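Local coordinates for coronin (Toxoplasma gondii, PDB 4OZU), which probably binds actin filaments, as coronins generally do, this chain being its N-terminal WD40 beta-propeller domain without the C-terminal remainder of the protein, at residues K21-D26 / G341-P346; F87-R92 / A136-A141; D93-A98 / R105-P110; Q243-A248 / E263-S268; K315-I320 / G333-Q338. All blocks are in the same frame, centred on the assembly; numbering follows the deposited sequence.

Contact 1: residues K21-D26 / G341-P346; sequences KQQYSD and GNVLQP
Residues 21-26 run antiparallel to 341-346 and pair through a single hydrogen-bonded bridge, Tyr24 with Leu344. This is the closure of the beta-propeller: an N-terminal strand joins the sheet made by the last strands of the domain, as in other WD40 propellers. Leu344 N reaches Tyr24 O at 2.8 Å, and Tyr24 N returns a bond to Leu344 O. Tyr24 CD1 packs against Leu344 CB at 3.8 Å, and Leu344 O lies at the ring edge, near its plane. Tyr24 CE1 meets Pro346 CG. Its hydroxyl bonds to Leu63 O, so both ends of this residue are held. Val343 CG1 packs on the amide carbon of Gln23. Gln345, bent at chi2 (64°), turns its amide toward the N-terminal strand. Its NE2 bonds to Pro346 O and to Trp20 O, which fixes the rotation of the amide. That leaves OE1 facing Gln23, whose extended chain brings NE2 to 2.7 Å from Gln345 OE1, in the carbonyl plane and nearly straight at 166°.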
# COMPACT_ATOMS: atom_id res chain seq x y z
N LYS A 21 2.38 19.56 13.54
CA LYS A 21 1.52 20.30 14.45
C LYS A 21 0.13 20.41 13.81
O LYS A 21 -0.89 20.33 14.49
CB LYS A 21 2.10 21.68 14.76
CG LYS A 21 3.36 21.61 15.63
CD LYS A 21 3.05 21.16 17.05
CE LYS A 21 4.30 20.73 17.81
NZ LYS A 21 4.91 19.50 17.24
N GLN A 22 0.11 20.60 12.49
CA GLN A 22 -1.14 20.68 11.75
C GLN A 22 -1.78 19.31 11.59
O GLN A 22 -1.08 18.29 11.59
CB GLN A 22 -0.90 21.30 10.38
CG GLN A 22 -0.51 22.77 10.42
CD GLN A 22 -0.16 23.31 9.04
OE1 GLN A 22 -0.99 23.94 8.38
NE2 GLN A 22 1.07 23.06 8.60
N GLN A 23 -3.10 19.30 11.45
CA GLN A 23 -3.86 18.06 11.26
C GLN A 23 -5.01 18.30 10.29
O GLN A 23 -5.45 19.43 10.12
CB GLN A 23 -4.43 17.57 12.59
CG GLN A 23 -3.41 17.35 13.69
CD GLN A 23 -4.06 17.07 15.04
OE1 GLN A 23 -5.15 17.58 15.34
NE2 GLN A 23 -3.41 16.26 15.86
N TYR A 24 -5.48 17.22 9.67
CA TYR A 24 -6.79 17.23 9.04
C TYR A 24 -7.77 16.87 10.15
O TYR A 24 -7.74 15.75 10.65
CB TYR A 24 -6.88 16.23 7.87
CG TYR A 24 -5.72 16.33 6.90
CD1 TYR A 24 -4.52 15.67 7.15
CD2 TYR A 24 -5.83 17.07 5.73
CE1 TYR A 24 -3.46 15.76 6.26
CE2 TYR A 24 -4.78 17.16 4.83
CZ TYR A 24 -3.60 16.50 5.10
OH TYR A 24 -2.56 16.60 4.22
N SER A 25 -8.60 17.83 10.57
CA SER A 25 -9.44 17.62 11.74
C SER A 25 -10.92 17.90 11.48
O SER A 25 -11.30 18.37 10.40
CB SER A 25 -8.94 18.50 12.90
OG SER A 25 -9.08 19.88 12.60
N ASP A 26 -11.74 17.59 12.47
CA ASP A 26 -13.20 17.68 12.38
C ASP A 26 -13.74 16.82 11.25
O ASP A 26 -14.71 17.16 10.57
CB ASP A 26 -13.63 19.14 12.21
CG ASP A 26 -13.80 19.84 13.55
OD1 ASP A 26 -14.59 19.34 14.38
OD2 ASP A 26 -13.15 20.87 13.78
N GLY A 341 -11.86 8.90 15.38
CA GLY A 341 -12.72 8.99 14.21
C GLY A 341 -12.80 10.39 13.61
O GLY A 341 -13.66 10.64 12.76
N ASN A 342 -11.91 11.29 14.03
CA ASN A 342 -12.04 12.69 13.65
C ASN A 342 -10.75 13.40 13.21
O ASN A 342 -10.81 14.55 12.78
CB ASN A 342 -12.65 13.48 14.82
CG ASN A 342 -11.79 13.46 16.07
OD1 ASN A 342 -10.83 12.69 16.18
ND2 ASN A 342 -12.14 14.30 17.04
N VAL A 343 -9.62 12.71 13.29
CA VAL A 343 -8.33 13.32 12.94
C VAL A 343 -7.49 12.44 12.00
O VAL A 343 -7.41 11.22 12.17
CB VAL A 343 -7.50 13.62 14.21
CG1 VAL A 343 -6.04 13.93 13.86
CG2 VAL A 343 -8.12 14.77 15.00
N LEU A 344 -6.86 13.08 11.01
CA LEU A 344 -5.73 12.48 10.30
C LEU A 344 -4.47 13.25 10.69
O LEU A 344 -4.39 14.47 10.53
CB LEU A 344 -5.94 12.50 8.78
CG LEU A 344 -7.07 11.66 8.19
CD1 LEU A 344 -7.11 11.81 6.67
CD2 LEU A 344 -6.93 10.19 8.55
N GLN A 345 -3.50 12.51 11.22
CA GLN A 345 -2.28 13.09 11.76
C GLN A 345 -1.09 12.75 10.86
O GLN A 345 -0.68 11.60 10.78
CB GLN A 345 -2.03 12.56 13.18
CG GLN A 345 -0.70 12.96 13.79
CD GLN A 345 -0.58 14.45 13.99
OE1 GLN A 345 -1.28 15.03 14.82
NE2 GLN A 345 0.28 15.09 13.21
N PRO A 346 -0.53 13.76 10.17
CA PRO A 346 0.63 13.42 9.35
C PRO A 346 1.89 13.19 10.19
O PRO A 346 2.12 13.89 11.18
CB PRO A 346 0.80 14.64 8.43
CG PRO A 346 -0.45 15.45 8.60
CD PRO A 346 -0.98 15.14 9.95

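Contact 2: residues F87-R92 / A136-A141; sequences FSPFYR and AEWNPA
Trp138 and Phe90 carry this contact between two WD repeats, and each meets the other segment differently. The indole of Trp138 offers a face. Ser88 CA sits over its five-membered ring, 3.8 Å from the centroid, in a CH-pi contact. With chi1 -62° and chi2 97°, Trp138 CD1 lies 3.2 Å from Phe87 O. Trp138 NE1 bonds to Asn86 O, which fixes the turn of the indole. Pro89 crosses Trp138 at about a right angle, with Pro89 CD 3.4 Å from Trp138 CB. Phe90 instead uses its rim: CZ points at Pro140 O, 3.3 Å away and near the ring plane. Pro89 CB covers one face of that ring. Both loops are held in shape by their own side chains. Ser88 OG accepts from Phe90 N and Tyr91 N, an ST motif, and Asn139 OD1 accepts from Ala141 N at 2.8 Å, an Asx turn. The contact is buried. It joins the loop between strands 82-87 and 94-99 to the end of strand 133-138, the first strand of the next blade. Trp138 also packs on strand 94-99, while Asn139 and Pro140 lean on Trp180 of strand 175-180.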
# COMPACT_ATOMS: atom_id res chain seq x y z
N PHE A 87 -5.43 4.46 -5.02
CA PHE A 87 -5.30 5.31 -6.19
C PHE A 87 -4.48 4.64 -7.28
O PHE A 87 -3.59 3.82 -7.00
CB PHE A 87 -4.65 6.64 -5.81
CG PHE A 87 -5.55 7.55 -5.03
CD1 PHE A 87 -6.42 8.40 -5.68
CD2 PHE A 87 -5.54 7.54 -3.65
CE1 PHE A 87 -7.25 9.24 -4.97
CE2 PHE A 87 -6.37 8.38 -2.93
CZ PHE A 87 -7.23 9.22 -3.59
N SER A 88 -4.77 4.98 -8.53
CA SER A 88 -3.94 4.54 -9.65
C SER A 88 -2.52 5.05 -9.48
O SER A 88 -2.30 6.15 -8.99
CB SER A 88 -4.50 5.05 -10.97
OG SER A 88 -3.55 4.89 -12.00
N PRO A 89 -1.53 4.25 -9.91
CA PRO A 89 -0.15 4.75 -9.86
C PRO A 89 0.14 5.84 -10.88
O PRO A 89 1.18 6.50 -10.79
CB PRO A 89 0.69 3.50 -10.19
CG PRO A 89 -0.23 2.34 -10.07
CD PRO A 89 -1.60 2.85 -10.35
N PHE A 90 -0.75 6.01 -11.86
CA PHE A 90 -0.46 6.86 -13.01
C PHE A 90 -1.41 8.04 -13.19
O PHE A 90 -0.99 9.12 -13.57
CB PHE A 90 -0.48 6.01 -14.27
CG PHE A 90 0.27 4.72 -14.12
CD1 PHE A 90 1.64 4.73 -13.90
CD2 PHE A 90 -0.38 3.51 -14.18
CE1 PHE A 90 2.33 3.55 -13.75
CE2 PHE A 90 0.31 2.33 -14.04
CZ PHE A 90 1.66 2.35 -13.82
N TYR A 91 -2.69 7.80 -12.93
CA TYR A 91 -3.74 8.76 -13.27
C TYR A 91 -4.32 9.35 -12.00
O TYR A 91 -4.93 8.65 -11.18
CB TYR A 91 -4.81 8.06 -14.11
CG TYR A 91 -4.17 7.28 -15.24
CD1 TYR A 91 -3.30 7.90 -16.12
CD2 TYR A 91 -4.40 5.93 -15.39
CE1 TYR A 91 -2.69 7.19 -17.14
CE2 TYR A 91 -3.80 5.21 -16.41
CZ TYR A 91 -2.95 5.85 -17.28
OH TYR A 91 -2.35 5.14 -18.30
N ARG A 92 -4.11 10.66 -11.85
CA ARG A 92 -4.39 11.36 -10.61
C ARG A 92 -5.85 11.30 -10.18
O ARG A 92 -6.16 11.42 -8.99
CB ARG A 92 -3.98 12.82 -10.75
CG ARG A 92 -4.10 13.58 -9.46
CD ARG A 92 -2.85 14.36 -9.16
NE ARG A 92 -2.89 15.69 -9.76
CZ ARG A 92 -2.03 16.16 -10.66
NH1 ARG A 92 -1.01 15.41 -11.09
NH2 ARG A 92 -2.17 17.39 -11.13
N ALA A 136 -7.72 -4.40 -3.53
CA ALA A 136 -7.75 -3.96 -4.91
C ALA A 136 -6.44 -3.22 -5.15
O ALA A 136 -6.25 -2.10 -4.68
CB ALA A 136 -8.93 -3.06 -5.17
N GLU A 137 -5.53 -3.88 -5.87
CA GLU A 137 -4.18 -3.37 -6.07
C GLU A 137 -3.83 -3.20 -7.54
O GLU A 137 -3.95 -4.13 -8.35
CB GLU A 137 -3.16 -4.30 -5.41
CG GLU A 137 -3.21 -4.31 -3.89
CD GLU A 137 -2.44 -3.17 -3.24
OE1 GLU A 137 -1.64 -2.50 -3.94
OE2 GLU A 137 -2.63 -2.94 -2.03
N TRP A 138 -3.37 -2.00 -7.88
CA TRP A 138 -2.98 -1.68 -9.24
C TRP A 138 -1.58 -2.17 -9.55
O TRP A 138 -0.67 -2.02 -8.74
CB TRP A 138 -3.01 -0.17 -9.46
CG TRP A 138 -4.33 0.50 -9.30
CD1 TRP A 138 -4.80 1.14 -8.19
CD2 TRP A 138 -5.33 0.64 -10.31
NE1 TRP A 138 -6.05 1.66 -8.45
CE2 TRP A 138 -6.39 1.37 -9.74
CE3 TRP A 138 -5.43 0.22 -11.64
CZ2 TRP A 138 -7.54 1.68 -10.45
CZ3 TRP A 138 -6.59 0.52 -12.34
CH2 TRP A 138 -7.62 1.25 -11.75
N ASN A 139 -1.41 -2.71 -10.75
CA ASN A 139 -0.10 -3.04 -11.26
C ASN A 139 0.75 -1.77 -11.33
O ASN A 139 0.31 -0.76 -11.87
CB ASN A 139 -0.22 -3.69 -12.64
CG ASN A 139 1.09 -4.28 -13.11
OD1 ASN A 139 2.08 -3.57 -13.29
ND2 ASN A 139 1.09 -5.59 -13.31
N PRO A 140 1.98 -1.81 -10.78
CA PRO A 140 2.81 -0.60 -10.73
C PRO A 140 3.48 -0.25 -12.06
O PRO A 140 4.05 0.82 -12.15
CB PRO A 140 3.87 -0.96 -9.68
CG PRO A 140 4.00 -2.43 -9.79
CD PRO A 140 2.62 -2.94 -10.09
N ALA A 141 3.41 -1.14 -13.05
CA ALA A 141 4.09 -0.90 -14.33
C ALA A 141 3.13 -0.82 -15.50
O ALA A 141 3.46 -0.24 -16.54
CB ALA A 141 5.11 -1.99 -14.57

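Contact 3: residues D93-A98 / R105-P110; sequences DILATA and RIWQLP
Strands 94-98 and 105-108 form an antiparallel hairpin in a WD repeat, in regular register. Thr97 holds OG1 between its backbone N and carbonyl carbon (chi1 61°). There it accepts from Trp107 NE1 at 3.2 Å, in the indole plane, and also bonds to His78. His78-Thr97-Trp107 matches the His-Ser/Thr-Trp part of the hydrogen-bond network characteristic of WD40 repeats. Trp107 chi1 (-59°) and chi2 (100°) together turn the NE1 edge to Thr97. A water links Thr97 OG1 to Arg105 NH1, while Arg105 NH2 forms a salt bridge with Asp101. Leu95, on the same face, also takes the crowded chi1 position. Its CD2 rests 3.8 Å from Trp107 CB and touches Leu109 CD1. On the other face Ile106 CD1 meets Ala96 CB at 3.7 Å. Gln108 is extended, and its NE2 donates to Asp93 OD2 at 3.2 Å, from above the carboxylate plane. The hairpin lies mid-blade, between strands 82-87 and 124-126. Ile94, Ala96 and Ile106 pack on Trp138 of the next blade.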
# COMPACT_ATOMS: atom_id res chain seq x y z
N ASP A 93 -6.74 11.14 -11.15
CA ASP A 93 -8.18 11.20 -10.90
C ASP A 93 -8.82 9.82 -10.78
O ASP A 93 -10.04 9.72 -10.59
CB ASP A 93 -8.88 11.99 -12.02
CG ASP A 93 -8.54 11.48 -13.41
OD1 ASP A 93 -7.56 10.72 -13.56
OD2 ASP A 93 -9.26 11.85 -14.36
N ILE A 94 -8.01 8.77 -10.87
CA ILE A 94 -8.52 7.40 -10.89
C ILE A 94 -8.18 6.64 -9.61
O ILE A 94 -7.05 6.64 -9.14
CB ILE A 94 -7.95 6.62 -12.10
CG1 ILE A 94 -8.39 7.28 -13.41
CG2 ILE A 94 -8.39 5.16 -12.07
CD1 ILE A 94 -9.89 7.30 -13.65
N LEU A 95 -9.18 5.98 -9.05
CA LEU A 95 -8.95 5.11 -7.92
C LEU A 95 -9.90 3.94 -7.95
O LEU A 95 -10.88 3.93 -8.70
CB LEU A 95 -9.10 5.88 -6.60
CG LEU A 95 -10.49 6.44 -6.28
CD1 LEU A 95 -10.64 6.60 -4.78
CD2 LEU A 95 -10.74 7.78 -6.96
N ALA A 96 -9.58 2.94 -7.13
CA ALA A 96 -10.40 1.74 -7.02
C ALA A 96 -10.78 1.46 -5.57
O ALA A 96 -9.98 1.64 -4.66
CB ALA A 96 -9.67 0.56 -7.61
N THR A 97 -12.00 0.98 -5.37
CA THR A 97 -12.42 0.50 -4.07
C THR A 97 -12.86 -0.95 -4.17
O THR A 97 -13.45 -1.37 -5.17
CB THR A 97 -13.58 1.32 -3.49
OG1 THR A 97 -14.71 1.23 -4.36
CG2 THR A 97 -13.19 2.77 -3.29
N ALA A 98 -12.56 -1.71 -3.13
CA ALA A 98 -13.09 -3.05 -2.93
C ALA A 98 -14.17 -2.97 -1.86
O ALA A 98 -14.00 -2.29 -0.86
CB ALA A 98 -12.01 -4.01 -2.51
N ARG A 105 -15.02 -1.29 -7.71
CA ARG A 105 -15.47 -0.11 -8.45
C ARG A 105 -14.28 0.77 -8.81
O ARG A 105 -13.44 1.05 -7.97
CB ARG A 105 -16.48 0.68 -7.63
CG ARG A 105 -17.79 -0.06 -7.40
CD ARG A 105 -18.71 0.68 -6.43
NE ARG A 105 -20.01 0.03 -6.32
CZ ARG A 105 -20.29 -0.99 -5.50
NH1 ARG A 105 -19.35 -1.49 -4.72
NH2 ARG A 105 -21.51 -1.51 -5.47
N ILE A 106 -14.23 1.18 -10.08
CA ILE A 106 -13.21 2.13 -10.54
C ILE A 106 -13.87 3.50 -10.64
O ILE A 106 -14.92 3.65 -11.26
CB ILE A 106 -12.61 1.73 -11.91
CG1 ILE A 106 -12.23 0.25 -11.94
CG2 ILE A 106 -11.40 2.60 -12.22
CD1 ILE A 106 -11.30 -0.19 -10.84
N TRP A 107 -13.23 4.49 -10.03
CA TRP A 107 -13.78 5.83 -9.94
C TRP A 107 -12.93 6.84 -10.69
O TRP A 107 -11.71 6.71 -10.72
CB TRP A 107 -13.89 6.25 -8.48
CG TRP A 107 -14.73 5.35 -7.65
CD1 TRP A 107 -14.29 4.37 -6.81
CD2 TRP A 107 -16.16 5.36 -7.56
NE1 TRP A 107 -15.36 3.77 -6.20
CE2 TRP A 107 -16.52 4.35 -6.64
CE3 TRP A 107 -17.16 6.12 -8.16
CZ2 TRP A 107 -17.84 4.08 -6.32
CZ3 TRP A 107 -18.48 5.85 -7.84
CH2 TRP A 107 -18.81 4.84 -6.92
N GLN A 108 -13.58 7.84 -11.28
CA GLN A 108 -12.88 8.96 -11.90
C GLN A 108 -13.35 10.28 -11.30
O GLN A 108 -14.48 10.71 -11.53
CB GLN A 108 -13.09 8.97 -13.41
CG GLN A 108 -12.24 10.01 -14.13
CD GLN A 108 -12.32 9.89 -15.63
OE1 GLN A 108 -13.31 9.41 -16.18
NE2 GLN A 108 -11.26 10.31 -16.31
N LEU A 109 -12.47 10.92 -10.54
CA LEU A 109 -12.79 12.22 -9.93
C LEU A 109 -12.87 13.32 -10.99
O LEU A 109 -12.21 13.24 -12.03
CB LEU A 109 -11.73 12.59 -8.89
CG LEU A 109 -11.70 11.69 -7.65
CD1 LEU A 109 -10.38 11.81 -6.92
CD2 LEU A 109 -12.85 12.04 -6.71
N PRO A 110 -13.67 14.36 -10.72
CA PRO A 110 -13.73 15.49 -11.66
C PRO A 110 -12.42 16.26 -11.68
O PRO A 110 -11.58 16.02 -10.81
CB PRO A 110 -14.87 16.35 -11.12
CG PRO A 110 -14.90 16.04 -9.66
CD PRO A 110 -14.53 14.59 -9.55
O HOH W 1 -10.86 13.87 -14.26
O HOH W 2 -16.36 -1.10 -4.52

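Contact 4: residues Q243-A248 / E263-S268; sequences QEREMA and EIDRGS
The guanidinium of Arg245 has Gly267 CA over one face, 3.4 Å above the plane and toward the rim, with Ser268 N on the same side. At its edge lies the carboxylate of Asp265, turned 25° from it and so nearly coplanar. The grip is side-on. Arg245 NE meets Asp265 OD1 at 2.7 Å and NH2 meets OD2 at 3.0 Å, each on a syn lone pair. Asp265 CG takes the crowded position (chi1 60°), and the bend of Arg245 at chi3 (-67°) lays the two groups side by side. Asp265 OD1 also accepts from Gly267 N, from above the carboxylate plane, in an Asx turn. Arg245 NH1 has a second charged partner, Asp289. The backbone holds a classic beta bulge: Ile264 and Asp265 both face Arg245. Arg245 O accepts from Ile264 N at 2.7 Å and, in a longer bond from above the carbonyl plane, from Asp265 N at 3.3 Å. Ile264 CD1 packs on Met247 CB at 3.9 Å. Glu246 instead bonds through OE2 to His213 and His261. Strand 245-251 is flanked by strands 233-239 and 260-265. Ile264 reaches across to Leu271 and Tyr295 of the next blade.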
# COMPACT_ATOMS: atom_id res chain seq x y z
N GLN A 243 3.12 -16.98 19.28
CA GLN A 243 2.33 -15.80 18.96
C GLN A 243 3.10 -14.48 19.11
O GLN A 243 2.49 -13.42 19.25
CB GLN A 243 1.07 -15.75 19.83
CG GLN A 243 0.13 -16.93 19.60
CD GLN A 243 -0.58 -16.85 18.26
OE1 GLN A 243 -0.34 -15.94 17.47
NE2 GLN A 243 -1.47 -17.80 18.01
N GLU A 244 4.42 -14.54 19.06
CA GLU A 244 5.23 -13.33 19.00
C GLU A 244 5.21 -12.79 17.57
O GLU A 244 5.07 -13.57 16.62
CB GLU A 244 6.67 -13.58 19.46
CG GLU A 244 7.56 -14.38 18.50
CD GLU A 244 7.45 -15.88 18.69
OE1 GLU A 244 6.32 -16.39 18.85
OE2 GLU A 244 8.51 -16.56 18.69
N ARG A 245 5.34 -11.48 17.40
CA ARG A 245 5.36 -10.91 16.06
C ARG A 245 6.76 -11.01 15.46
O ARG A 245 7.76 -10.73 16.13
CB ARG A 245 4.88 -9.45 16.07
CG ARG A 245 3.46 -9.31 16.63
CD ARG A 245 2.77 -8.00 16.25
NE ARG A 245 3.41 -6.84 16.86
CZ ARG A 245 2.86 -5.63 16.89
NH1 ARG A 245 1.66 -5.42 16.36
NH2 ARG A 245 3.50 -4.62 17.47
N GLU A 246 6.82 -11.44 14.21
CA GLU A 246 8.09 -11.70 13.55
C GLU A 246 8.00 -11.37 12.07
O GLU A 246 6.94 -11.05 11.55
CB GLU A 246 8.50 -13.16 13.74
CG GLU A 246 7.44 -14.14 13.26
CD GLU A 246 7.84 -15.58 13.48
OE1 GLU A 246 8.47 -15.88 14.52
OE2 GLU A 246 7.54 -16.41 12.59
N MET A 247 9.13 -11.47 11.38
CA MET A 247 9.18 -11.14 9.97
C MET A 247 10.16 -12.03 9.24
O MET A 247 11.02 -12.67 9.85
CB MET A 247 9.58 -9.68 9.78
CG MET A 247 10.93 -9.36 10.39
SD MET A 247 11.32 -7.60 10.33
CE MET A 247 12.79 -7.56 11.34
N ALA A 248 10.02 -12.07 7.92
CA ALA A 248 10.89 -12.89 7.09
C ALA A 248 11.07 -12.26 5.72
O ALA A 248 10.18 -11.58 5.21
CB ALA A 248 10.33 -14.29 6.95
N GLU A 263 12.50 -12.01 15.04
CA GLU A 263 11.43 -11.57 15.93
C GLU A 263 11.35 -10.05 15.92
O GLU A 263 12.38 -9.37 15.80
CB GLU A 263 11.66 -12.11 17.34
CG GLU A 263 10.53 -11.80 18.33
CD GLU A 263 10.76 -12.45 19.69
OE1 GLU A 263 11.55 -13.41 19.77
OE2 GLU A 263 10.14 -11.99 20.68
N ILE A 264 10.14 -9.51 16.03
CA ILE A 264 9.94 -8.07 16.12
C ILE A 264 9.61 -7.67 17.55
O ILE A 264 10.33 -6.88 18.16
CB ILE A 264 8.82 -7.57 15.19
CG1 ILE A 264 9.18 -7.82 13.73
CG2 ILE A 264 8.58 -6.07 15.39
CD1 ILE A 264 8.00 -7.69 12.78
N ASP A 265 8.50 -8.19 18.07
CA ASP A 265 8.08 -7.90 19.45
C ASP A 265 6.94 -8.83 19.88
O ASP A 265 6.66 -9.83 19.21
CB ASP A 265 7.65 -6.43 19.58
CG ASP A 265 6.49 -6.06 18.67
OD1 ASP A 265 5.69 -6.94 18.30
OD2 ASP A 265 6.36 -4.86 18.33
N ARG A 266 6.28 -8.50 21.00
CA ARG A 266 5.18 -9.30 21.52
C ARG A 266 3.84 -8.57 21.43
O ARG A 266 2.99 -8.69 22.32
CB ARG A 266 5.45 -9.71 22.97
CG ARG A 266 6.59 -10.70 23.12
CD ARG A 266 6.32 -11.67 24.26
NE ARG A 266 7.39 -12.65 24.42
CZ ARG A 266 8.38 -12.56 25.31
NH1 ARG A 266 8.46 -11.54 26.15
NH2 ARG A 266 9.30 -13.51 25.36
N GLY A 267 3.65 -7.81 20.36
CA GLY A 267 2.38 -7.13 20.11
C GLY A 267 1.31 -8.09 19.63
O GLY A 267 1.58 -9.28 19.45
N SER A 268 0.10 -7.58 19.44
CA SER A 268 -1.06 -8.43 19.13
C SER A 268 -1.61 -8.18 17.73
O SER A 268 -2.21 -9.08 17.13
CB SER A 268 -2.16 -8.20 20.16
OG SER A 268 -2.55 -6.84 20.19
O HOH W 3 -0.01 -12.11 19.79

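Contact 5: residues K315-I320 / G333-Q338; sequences KNFCFI and GRMLKQ
The hairpin of strands 317-319 and 331-339 belongs to the closing blade of the WD40 propeller, with 317-319 at the edge of the sheet. On the face of Phe317, Phe319 and Met335, the methionine supplies the bump. Met335 CB lies over one face of the Phe319 ring, 4.0 Å from the centroid. The bend at chi3 (-64°) brings CE beside the rim, on the same side as CB, 3.3 Å from Phe319 CZ. SD sits obliquely 5.3 Å from the ring centroid, a Met-aromatic contact. Phe317 CB sits beside Met335 CG, while its ring leads away to Tyr272 and Ile274. On the face of Cys318 and Leu336, Leu336 CD1 touches Cys318 SG at 4.0 Å and Ile320 CG2 at 4.1 Å. Ile320 CD1 lies over the face of the Arg334 guanidinium, 3.5 Å above its centre, while Arg334 NE pairs with Glu331. At the other end Gln338 NE2 bonds to Ser30 O. Asn316 ND2 donates to Gln338 OE1 at 3.0 Å, from well above the carbonyl plane.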
# COMPACT_ATOMS: atom_id res chain seq x y z
N LYS A 315 -5.60 4.01 14.02
CA LYS A 315 -6.88 3.38 13.68
C LYS A 315 -6.85 2.87 12.25
O LYS A 315 -7.26 1.74 11.96
CB LYS A 315 -8.04 4.36 13.87
CG LYS A 315 -8.32 4.72 15.32
CD LYS A 315 -8.79 3.52 16.13
CE LYS A 315 -9.11 3.92 17.56
NZ LYS A 315 -9.48 2.75 18.39
N ASN A 316 -6.38 3.73 11.36
CA ASN A 316 -6.13 3.40 9.96
C ASN A 316 -4.93 4.23 9.52
O ASN A 316 -4.55 5.19 10.19
CB ASN A 316 -7.33 3.72 9.06
CG ASN A 316 -8.53 2.85 9.34
OD1 ASN A 316 -8.54 1.65 9.05
ND2 ASN A 316 -9.59 3.46 9.88
N PHE A 317 -4.35 3.89 8.38
CA PHE A 317 -3.23 4.67 7.89
C PHE A 317 -2.96 4.44 6.41
O PHE A 317 -3.54 3.55 5.78
CB PHE A 317 -1.97 4.34 8.69
CG PHE A 317 -1.34 3.04 8.29
CD1 PHE A 317 -1.79 1.84 8.81
CD2 PHE A 317 -0.31 3.03 7.36
CE1 PHE A 317 -1.22 0.65 8.43
CE2 PHE A 317 0.26 1.83 6.97
CZ PHE A 317 -0.19 0.65 7.51
N CYS A 318 -2.08 5.26 5.87
CA CYS A 318 -1.48 5.02 4.57
C CYS A 318 -0.22 5.86 4.52
O CYS A 318 0.02 6.69 5.40
CB CYS A 318 -2.42 5.37 3.42
SG CYS A 318 -2.69 7.15 3.19
N PHE A 319 0.58 5.63 3.49
CA PHE A 319 1.75 6.46 3.22
C PHE A 319 1.52 7.18 1.90
O PHE A 319 0.80 6.67 1.04
CB PHE A 319 3.02 5.62 3.16
CG PHE A 319 3.56 5.24 4.51
CD1 PHE A 319 2.89 4.34 5.31
CD2 PHE A 319 4.76 5.76 4.96
CE1 PHE A 319 3.39 3.98 6.55
CE2 PHE A 319 5.27 5.41 6.19
CZ PHE A 319 4.58 4.52 6.98
N ILE A 320 2.13 8.34 1.74
CA ILE A 320 1.97 9.11 0.51
C ILE A 320 2.99 8.64 -0.52
O ILE A 320 3.98 7.99 -0.17
CB ILE A 320 2.14 10.64 0.74
CG1 ILE A 320 3.58 10.98 1.12
CG2 ILE A 320 1.15 11.11 1.80
CD1 ILE A 320 3.84 12.49 1.26
N GLY A 333 9.55 9.98 3.52
CA GLY A 333 8.25 9.34 3.56
C GLY A 333 7.31 10.08 4.49
O GLY A 333 7.76 10.87 5.34
N ARG A 334 6.02 9.85 4.33
CA ARG A 334 5.03 10.45 5.22
C ARG A 334 3.85 9.52 5.43
O ARG A 334 3.23 9.04 4.47
CB ARG A 334 4.54 11.80 4.67
CG ARG A 334 3.74 12.60 5.69
CD ARG A 334 3.06 13.82 5.05
NE ARG A 334 3.96 14.59 4.20
CZ ARG A 334 3.56 15.45 3.27
NH1 ARG A 334 2.26 15.66 3.07
NH2 ARG A 334 4.44 16.10 2.53
N MET A 335 3.55 9.26 6.69
CA MET A 335 2.38 8.49 7.07
C MET A 335 1.23 9.43 7.39
O MET A 335 1.43 10.47 8.01
CB MET A 335 2.68 7.60 8.27
CG MET A 335 1.50 6.79 8.77
SD MET A 335 1.84 6.04 10.38
CE MET A 335 3.18 4.93 9.96
N LEU A 336 0.03 9.07 6.95
CA LEU A 336 -1.19 9.72 7.41
C LEU A 336 -1.84 8.75 8.37
O LEU A 336 -2.23 7.65 7.98
CB LEU A 336 -2.11 10.05 6.24
CG LEU A 336 -1.48 10.97 5.19
CD1 LEU A 336 -2.36 11.11 3.95
CD2 LEU A 336 -1.20 12.33 5.80
N LYS A 337 -1.90 9.15 9.63
CA LYS A 337 -2.36 8.31 10.72
C LYS A 337 -3.74 8.74 11.20
O LYS A 337 -3.88 9.84 11.71
CB LYS A 337 -1.36 8.39 11.88
CG LYS A 337 -1.75 7.62 13.13
CD LYS A 337 -0.91 8.08 14.32
CE LYS A 337 -1.42 7.50 15.63
NZ LYS A 337 -1.03 8.35 16.78
N GLN A 338 -4.76 7.90 11.05
CA GLN A 338 -6.07 8.22 11.63
C GLN A 338 -6.03 8.03 13.14
O GLN A 338 -5.66 6.96 13.63
CB GLN A 338 -7.19 7.36 11.03
CG GLN A 338 -8.57 7.61 11.64
CD GLN A 338 -9.66 6.82 10.94
OE1 GLN A 338 -9.52 6.46 9.76
NE2 GLN A 338 -10.75 6.54 11.65
O HOH W 4 5.78 8.13 2.09

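Overall arrangement
Contacts 1 and 5 share one sheet: strand 343-350 lies between strand 16-25 and strand 331-339, so the first closes the propeller and the second builds the same blade further in. Contacts 2 and 3 also touch, because Trp138 of contact 2 packs on the hairpin of contact 3, tying two neighbouring blades. Contact 4 stands apart, its centre about 35 Å from that of contact 3, on the opposite side of the chain's centre. Contacts 2 and 5, each about 10 Å from the chain's centre, are buried and rich in aromatic packing. Contact 3 is also buried. Contacts 1 and 4, farther out, are partly buried and lean on an amide pair and a salt bridge.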